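Local coordinates for putative fumarylacetoacetate hydrolase family protein (Yersinia pestis, PDB 3S52) that is of unconfirmed function but belongs to the fumarylacetoacetate hydrolase family and has its mixed-sheet fold with helices, at residues M4-D16 and G129-E141. Residues are numbered along the deposited sequence; the frame is centred on the assembly and turned at random.
With SO4 (sulfate ion), chain F.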
HETATM    1  N   MSE A   4     -12.742   8.367  -8.520  1.00 29.71           N
HETATM    2  CA  MSE A   4     -11.720   8.484  -7.484  1.00 31.25           C
HETATM    3  C   MSE A   4     -12.179   9.325  -6.274  1.00 27.82           C
HETATM    4  O   MSE A   4     -12.894  10.322  -6.407  1.00 27.83           O
HETATM    5  CB  MSE A   4     -10.417   9.032  -8.074  1.00 36.19           C
HETATM    6  CG  MSE A   4      -9.342   9.344  -7.037  1.00 47.19           C
HETATM    7 SE   MSE A   4      -7.773  10.136  -7.863  0.58 91.25          SE
HETATM    8  CE  MSE A   4      -7.421   8.689  -9.110  1.00 64.56           C
ATOM      9  N   TYR A   5     -11.779   8.887  -5.090  1.00 23.26           N
ATOM     10  CA  TYR A   5     -12.080   9.599  -3.866  1.00 18.36           C
ATOM     11  C   TYR A   5     -11.502  11.007  -3.888  1.00 20.03           C
ATOM     12  O   TYR A   5     -10.417  11.232  -4.433  1.00 17.65           O
ATOM     13  CB  TYR A   5     -11.487   8.813  -2.696  1.00 17.14           C
ATOM     14  CG  TYR A   5     -11.265   9.620  -1.439  1.00 13.93           C
ATOM     15  CD1 TYR A   5     -10.059  10.272  -1.223  1.00  7.22           C
ATOM     16  CD2 TYR A   5     -12.256   9.730  -0.465  1.00 16.80           C
ATOM     17  CE1 TYR A   5      -9.838  11.017  -0.078  1.00  6.71           C
ATOM     18  CE2 TYR A   5     -12.036  10.472   0.703  1.00 12.07           C
ATOM     19  CZ  TYR A   5     -10.825  11.112   0.881  1.00 11.57           C
ATOM     20  OH  TYR A   5     -10.574  11.852   2.018  1.00 12.36           O
ATOM     21  N   GLN A   6     -12.225  11.950  -3.286  1.00 15.93           N
ATOM     22  CA  GLN A   6     -11.685  13.286  -3.016  1.00 12.93           C
ATOM     23  C   GLN A   6     -11.843  13.660  -1.533  1.00 15.55           C
ATOM     24  O   GLN A   6     -12.863  13.362  -0.910  1.00 16.76           O
ATOM     25  CB  GLN A   6     -12.401  14.343  -3.866  1.00 18.43           C
ATOM     26  CG  GLN A   6     -12.290  14.159  -5.380  1.00 21.53           C
ATOM     27  CD  GLN A   6     -13.312  15.004  -6.126  1.00 28.16           C
ATOM     28  OE1 GLN A   6     -14.522  14.820  -5.969  1.00 29.58           O
ATOM     29  NE2 GLN A   6     -12.831  15.953  -6.919  1.00 19.78           N
ATOM     30  N   HIS A   7     -10.837  14.319  -0.974  1.00 11.71           N
ATOM     31  CA  HIS A   7     -10.905  14.791   0.405  1.00  7.82           C
ATOM     32  C   HIS A   7     -12.007  15.813   0.526  1.00  9.25           C
ATOM     33  O   HIS A   7     -12.201  16.611  -0.376  1.00 14.69           O
ATOM     34  CB  HIS A   7      -9.606  15.495   0.791  1.00 11.31           C
ATOM     35  CG  HIS A   7      -8.401  14.605   0.824  1.00 16.45           C
ATOM     36  ND1 HIS A   7      -8.338  13.465   1.594  1.00 14.54           N
ATOM     37  CD2 HIS A   7      -7.194  14.721   0.220  1.00  5.95           C
ATOM     38  CE1 HIS A   7      -7.145  12.912   1.461  1.00 13.86           C
ATOM     39  NE2 HIS A   7      -6.433  13.652   0.627  1.00 14.43           N
ATOM     40  N   ARG A   8     -12.695  15.818   1.661  1.00 13.44           N
ATOM     41  CA  ARG A   8     -13.772  16.762   1.892  1.00 16.01           C
ATOM     42  C   ARG A   8     -13.771  17.258   3.331  1.00 13.58           C
ATOM     43  O   ARG A   8     -13.296  16.563   4.226  1.00 13.65           O
ATOM     44  CB  ARG A   8     -15.117  16.117   1.541  1.00 16.50           C
ATOM     45  CG  ARG A   8     -15.308  15.954   0.030  1.00 15.56           C
ATOM     46  CD  ARG A   8     -16.665  15.379  -0.330  1.00 19.85           C
ATOM     47  NE  ARG A   8     -16.743  15.103  -1.765  1.00 26.19           N
ATOM     48  CZ  ARG A   8     -16.874  16.043  -2.696  1.00 28.08           C
ATOM     49  NH1 ARG A   8     -16.952  17.323  -2.347  1.00 25.94           N
ATOM     50  NH2 ARG A   8     -16.923  15.710  -3.979  1.00 31.00           N
ATOM     51  N   ASP A   9     -14.304  18.454   3.572  1.00 10.54           N
ATOM     52  CA  ASP A   9     -14.497  18.846   4.965  1.00  9.92           C
ATOM     53  C   ASP A   9     -15.792  18.257   5.537  1.00 14.12           C
ATOM     54  O   ASP A   9     -16.544  17.584   4.822  1.00 12.75           O
ATOM     55  CB  ASP A   9     -14.360  20.373   5.190  1.00 15.83           C
ATOM     56  CG  ASP A   9     -15.466  21.191   4.521  1.00 26.05           C
ATOM     57  OD1 ASP A   9     -16.482  20.608   4.097  1.00 20.67           O
ATOM     58  OD2 ASP A   9     -15.323  22.441   4.450  1.00 23.49           O
ATOM     59  N   TRP A  10     -16.049  18.487   6.823  1.00 16.54           N
ATOM     60  CA  TRP A  10     -17.232  17.896   7.445  1.00 23.87           C
ATOM     61  C   TRP A  10     -18.507  18.287   6.702  1.00 26.01           C
ATOM     62  O   TRP A  10     -19.441  17.500   6.597  1.00 29.28           O
ATOM     63  CB  TRP A  10     -17.357  18.263   8.937  1.00 26.95           C
ATOM     64  CG  TRP A  10     -18.291  17.314   9.648  1.00 21.90           C
ATOM     65  CD1 TRP A  10     -19.621  17.504   9.921  1.00 22.69           C
ATOM     66  CD2 TRP A  10     -17.961  16.012  10.132  1.00 14.46           C
ATOM     67  NE1 TRP A  10     -20.129  16.394  10.557  1.00 22.64           N
ATOM     68  CE2 TRP A  10     -19.127  15.465  10.693  1.00 21.18           C
ATOM     69  CE3 TRP A  10     -16.784  15.253  10.146  1.00 15.68           C
ATOM     70  CZ2 TRP A  10     -19.151  14.189  11.257  1.00 16.28           C
ATOM     71  CZ3 TRP A  10     -16.806  14.006  10.707  1.00  9.56           C
ATOM     72  CH2 TRP A  10     -17.982  13.483  11.262  1.00 13.66           C
ATOM     73  N   GLN A  11     -18.536  19.511   6.188  1.00 25.34           N
ATOM     74  CA  GLN A  11     -19.705  20.016   5.482  1.00 27.70           C
ATOM     75  C   GLN A  11     -19.872  19.440   4.084  1.00 30.80           C
ATOM     76  O   GLN A  11     -20.916  19.628   3.459  1.00 34.58           O
ATOM     77  CB  GLN A  11     -19.649  21.539   5.380  1.00 32.30           C
ATOM     78  CG  GLN A  11     -19.987  22.250   6.663  1.00 35.75           C
ATOM     79  CD  GLN A  11     -19.005  21.949   7.766  1.00 42.50           C
ATOM     80  OE1 GLN A  11     -17.798  22.147   7.611  1.00 50.37           O
ATOM     81  NE2 GLN A  11     -19.514  21.464   8.889  1.00 37.88           N
ATOM     82  N   GLY A  12     -18.843  18.769   3.578  1.00 15.77           N
ATOM     83  CA  GLY A  12     -18.923  18.193   2.246  1.00 13.95           C
ATOM     84  C   GLY A  12     -18.171  18.983   1.196  1.00 19.49           C
ATOM     85  O   GLY A  12     -18.151  18.608   0.031  1.00 23.74           O
ATOM     86  N   ALA A  13     -17.539  20.078   1.607  1.00 17.71           N
ATOM     87  CA  ALA A  13     -16.770  20.884   0.670  1.00 22.19           C
ATOM     88  C   ALA A  13     -15.498  20.162   0.245  1.00 16.76           C
ATOM     89  O   ALA A  13     -14.770  19.622   1.072  1.00 18.04           O
ATOM     90  CB  ALA A  13     -16.417  22.244   1.291  1.00 23.46           C
ATOM     91  N   LEU A  14     -15.213  20.195  -1.046  1.00 13.74           N
ATOM     92  CA  LEU A  14     -13.969  19.648  -1.564  1.00 15.53           C
ATOM     93  C   LEU A  14     -12.753  20.353  -0.974  1.00 21.01           C
ATOM     94  O   LEU A  14     -12.733  21.576  -0.848  1.00 20.59           O
ATOM     95  CB  LEU A  14     -13.934  19.785  -3.085  1.00  8.98           C
ATOM     96  CG  LEU A  14     -12.615  19.387  -3.732  1.00 15.38           C
ATOM     97  CD1 LEU A  14     -12.352  17.882  -3.552  1.00 21.43           C
ATOM     98  CD2 LEU A  14     -12.641  19.744  -5.206  1.00 14.50           C
ATOM     99  N   LEU A  15     -11.731  19.572  -0.646  1.00 17.48           N
ATOM    100  CA  LEU A  15     -10.459  20.088  -0.151  1.00 15.53           C
ATOM    101  C   LEU A  15      -9.436  19.888  -1.250  1.00 17.19           C
ATOM    102  O   LEU A  15      -9.606  19.026  -2.110  1.00 15.88           O
ATOM    103  CB  LEU A  15      -9.997  19.323   1.088  1.00 15.87           C
ATOM    104  CG  LEU A  15     -10.884  19.409   2.327  1.00 16.52           C
ATOM    105  CD1 LEU A  15     -10.256  18.587   3.464  1.00 14.34           C
ATOM    106  CD2 LEU A  15     -11.076  20.864   2.734  1.00 20.75           C
ATOM    107  N   ASP A  16      -8.392  20.703  -1.244  1.00 19.88           N
ATOM    108  CA  ASP A  16      -7.466  20.748  -2.363  1.00 21.86           C
ATOM    109  C   ASP A  16      -6.182  19.917  -2.221  1.00 25.09           C
ATOM    110  O   ASP A  16      -5.310  20.005  -3.084  1.00 21.93           O
ATOM    111  CB  ASP A  16      -7.127  22.193  -2.662  1.00 18.57           C
ATOM    112  CG  ASP A  16      -6.584  22.888  -1.465  1.00 24.32           C
ATOM    113  OD1 ASP A  16      -5.734  22.269  -0.781  1.00 17.04           O
ATOM    114  OD2 ASP A  16      -7.029  24.022  -1.196  1.00 21.68           O
ATOM    115  N   GLY A 129     -12.460   0.076  -1.934  1.00 15.86           N
ATOM    116  CA  GLY A 129     -13.466   0.541  -1.002  1.00 14.23           C
ATOM    117  C   GLY A 129     -13.253   0.114   0.436  1.00 14.33           C
ATOM    118  O   GLY A 129     -14.167   0.236   1.249  1.00 16.13           O
ATOM    119  N   SER A 130     -12.049  -0.331   0.787  1.00 11.88           N
ATOM    120  CA  SER A 130     -11.833  -0.834   2.157  1.00 14.91           C
ATOM    121  C   SER A 130     -11.593   0.285   3.178  1.00 16.99           C
ATOM    122  O   SER A 130     -11.244   0.022   4.332  1.00 14.89           O
ATOM    123  CB  SER A 130     -10.648  -1.788   2.214  1.00  9.42           C
ATOM    124  OG  SER A 130      -9.467  -1.081   1.919  1.00 14.64           O
ATOM    125  N   CYS A 131     -11.704   1.531   2.737  1.00 11.63           N
ATOM    126  CA  CYS A 131     -11.487   2.652   3.642  1.00 11.40           C
ATOM    127  C   CYS A 131     -12.485   3.791   3.399  1.00 16.73           C
ATOM    128  O   CYS A 131     -12.128   4.858   2.908  1.00 17.04           O
ATOM    129  CB  CYS A 131     -10.045   3.151   3.565  1.00 16.48           C
ATOM    130  SG  CYS A 131      -9.618   4.364   4.862  1.00 20.93           S
ATOM    131  N   PRO A 132     -13.750   3.557   3.754  1.00 13.78           N
ATOM    132  CA  PRO A 132     -14.773   4.604   3.836  1.00  9.11           C
ATOM    133  C   PRO A 132     -14.353   5.619   4.878  1.00 11.05           C
ATOM    134  O   PRO A 132     -14.024   5.225   6.002  1.00 11.34           O
ATOM    135  CB  PRO A 132     -16.003   3.855   4.369  1.00 17.73           C
ATOM    136  CG  PRO A 132     -15.725   2.418   4.143  1.00 16.66           C
ATOM    137  CD  PRO A 132     -14.242   2.260   4.228  1.00 14.62           C
ATOM    138  N   ILE A 133     -14.397   6.901   4.530  1.00  9.10           N
ATOM    139  CA  ILE A 133     -13.916   7.933   5.434  1.00  9.02           C
ATOM    140  C   ILE A 133     -14.805   9.177   5.392  1.00 13.82           C
ATOM    141  O   ILE A 133     -15.418   9.483   4.358  1.00 10.60           O
ATOM    142  CB  ILE A 133     -12.455   8.300   5.103  1.00 14.31           C
ATOM    143  CG1 ILE A 133     -11.886   9.287   6.120  1.00 14.46           C
ATOM    144  CG2 ILE A 133     -12.349   8.868   3.713  1.00  9.25           C
ATOM    145  CD1 ILE A 133     -10.353   9.267   6.141  1.00 20.46           C
ATOM    146  N   SER A 134     -14.873   9.870   6.529  1.00  9.91           N
ATOM    147  CA  SER A 134     -15.638  11.104   6.679  1.00 11.56           C
ATOM    148  C   SER A 134     -14.893  12.311   6.099  1.00 17.42           C
ATOM    149  O   SER A 134     -13.754  12.205   5.640  1.00  9.22           O
ATOM    150  CB  SER A 134     -15.884  11.377   8.176  1.00  8.97           C
ATOM    151  OG  SER A 134     -14.660  11.725   8.846  1.00 11.37           O
ATOM    152  N   GLY A 135     -15.544  13.467   6.164  1.00  9.33           N
ATOM    153  CA  GLY A 135     -14.885  14.729   5.911  1.00 12.73           C
ATOM    154  C   GLY A 135     -13.985  15.027   7.098  1.00 13.59           C
ATOM    155  O   GLY A 135     -14.105  14.393   8.145  1.00 11.81           O
ATOM    156  N   PHE A 136     -13.094  15.994   6.937  1.00 12.87           N
ATOM    157  CA  PHE A 136     -12.175  16.374   7.996  1.00 13.27           C
ATOM    158  C   PHE A 136     -12.585  17.635   8.749  1.00 16.93           C
ATOM    159  O   PHE A 136     -13.106  18.591   8.158  1.00 17.75           O
ATOM    160  CB  PHE A 136     -10.743  16.488   7.454  1.00 11.05           C
ATOM    161  CG  PHE A 136     -10.175  15.170   7.034  1.00 11.51           C
ATOM    162  CD1 PHE A 136      -9.555  14.342   7.960  1.00  9.00           C
ATOM    163  CD2 PHE A 136     -10.332  14.722   5.734  1.00  9.73           C
ATOM    164  CE1 PHE A 136      -9.063  13.103   7.573  1.00 15.42           C
ATOM    165  CE2 PHE A 136      -9.840  13.488   5.344  1.00 11.76           C
ATOM    166  CZ  PHE A 136      -9.206  12.677   6.277  1.00 11.24           C
ATOM    167  N   ILE A 137     -12.355  17.592  10.059  1.00 11.28           N
ATOM    168  CA  ILE A 137     -12.574  18.703  10.979  1.00 10.17           C
ATOM    169  C   ILE A 137     -11.290  19.498  11.201  1.00 11.86           C
ATOM    170  O   ILE A 137     -10.239  18.913  11.407  1.00 16.59           O
ATOM    171  CB  ILE A 137     -13.041  18.171  12.331  1.00 10.84           C
ATOM    172  CG1 ILE A 137     -14.335  17.367  12.153  1.00 17.56           C
ATOM    173  CG2 ILE A 137     -13.227  19.310  13.330  1.00 10.73           C
ATOM    174  CD1 ILE A 137     -14.628  16.436  13.305  1.00 22.63           C
ATOM    175  N   PRO A 138     -11.368  20.842  11.172  1.00 14.54           N
ATOM    176  CA  PRO A 138     -10.126  21.609  11.327  1.00 13.58           C
ATOM    177  C   PRO A 138      -9.435  21.314  12.647  1.00 15.09           C
ATOM    178  O   PRO A 138     -10.083  21.096  13.671  1.00 15.26           O
ATOM    179  CB  PRO A 138     -10.602  23.064  11.279  1.00 11.56           C
ATOM    180  CG  PRO A 138     -11.893  23.008  10.498  1.00 13.00           C
ATOM    181  CD  PRO A 138     -12.531  21.715  10.928  1.00 14.17           C
ATOM    182  N   VAL A 139      -8.113  21.307  12.621  1.00 16.81           N
ATOM    183  CA  VAL A 139      -7.339  21.189  13.850  1.00 18.57           C
ATOM    184  C   VAL A 139      -7.842  22.162  14.930  1.00 22.83           C
ATOM    185  O   VAL A 139      -7.974  21.790  16.101  1.00 21.15           O
ATOM    186  CB  VAL A 139      -5.860  21.443  13.580  1.00 22.74           C
ATOM    187  CG1 VAL A 139      -5.089  21.577  14.891  1.00 28.00           C
ATOM    188  CG2 VAL A 139      -5.298  20.329  12.742  1.00 21.71           C
ATOM    189  N   ALA A 140      -8.137  23.397  14.526  1.00 21.44           N
ATOM    190  CA  ALA A 140      -8.592  24.445  15.454  1.00 28.26           C
ATOM    191  C   ALA A 140      -9.911  24.151  16.189  1.00 33.56           C
ATOM    192  O   ALA A 140     -10.119  24.635  17.295  1.00 37.63           O
ATOM    193  CB  ALA A 140      -8.693  25.780  14.733  1.00 28.71           C
ATOM    194  N   GLU A 141     -10.819  23.409  15.563  1.00 24.25           N
ATOM    195  CA  GLU A 141     -12.092  23.090  16.206  1.00 25.00           C
ATOM    196  C   GLU A 141     -12.122  21.705  16.857  1.00 24.33           C
ATOM    197  O   GLU A 141     -13.096  21.358  17.531  1.00 26.04           O
ATOM    198  CB  GLU A 141     -13.241  23.184  15.182  1.00 27.68           C
ATOM    199  CG  GLU A 141     -13.293  24.499  14.410  1.00 36.63           C
ATOM    200  CD  GLU A 141     -13.564  25.709  15.311  1.00 55.05           C
ATOM    201  OE1 GLU A 141     -14.183  25.536  16.386  1.00 62.98           O
ATOM    202  OE2 GLU A 141     -13.159  26.838  14.948  1.00 56.50           O
TER
HETATM  203  S   SO4 F 220     -23.006  17.189  12.963  1.00 54.36           S
HETATM  204  O1  SO4 F 220     -24.100  16.767  13.835  1.00 57.52           O
HETATM  205  O2  SO4 F 220     -23.457  18.247  12.062  1.00 56.07           O
HETATM  206  O3  SO4 F 220     -21.922  17.694  13.803  1.00 52.63           O
HETATM  207  O4  SO4 F 220     -22.566  16.052  12.161  1.00 50.55           O
HETATM  208  O   HOH W   1     -12.622  13.136   3.298  1.00 11.28           O
HETATM  209  O   HOH W   2     -14.922  20.627   8.515  1.00 19.88           O
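A single beta bridge, Asp9 with Phe136, ties the N-terminal loop 4-16 to the interruption of strand 131-138. Phe136 N donates to Arg8 O at 2.8 Å, in the carbonyl plane; the return bond, Trp10 N to Phe136 O, is weak at 3.2 Å, and a water touching both atoms supplements it. Here the loop passes directly over Gly135, whose CA lies 3.0 Å from Arg8 O; the backbone at Asp9 O and Trp10 N fills the place where a CB would stand. Beyond the bridge the loop folds back through a type I beta turn, Asp9 to Gly12; just after the turn, Ala13 N donates to Asp9 OD1 from above the carboxylate plane. Trp10 is the second residue of the turn; with CG anti to its backbone N (chi1 -162°), the indole runs alongside Ile137, CE3 to CG1 3.8 Å, and brings CZ3 against Ser134 OG. That hydroxyl donates to Gly135 O and also bonds Val101 N of strand 96-107, the antiparallel neighbour of 131-138 in the mixed sheet of this family's fold. At the indole's outer edge NE1 donates to O4 of a sulfate ion, probably from the crystallisation liquor; Lys214, which also hydrogen-bonds the sulfate, makes a cation-pi contact with the ring. Earlier in both segments, Tyr5 crosses Ile133 at about a right angle, CE2 to CG2 3.4 Å. The tyrosine hydroxyl lies in the plane of the Phe136 ring, at its edge beside CE2, and shares a hydrogen bond with His7 ND1 at 2.8 Å. A second water joins this buried hydroxyl to Arg8 N and Ser134 O, while His7 NE2 bonds Pro18 O. Leu79 of strand 70-80 packs against His7, Leu15 and Phe136.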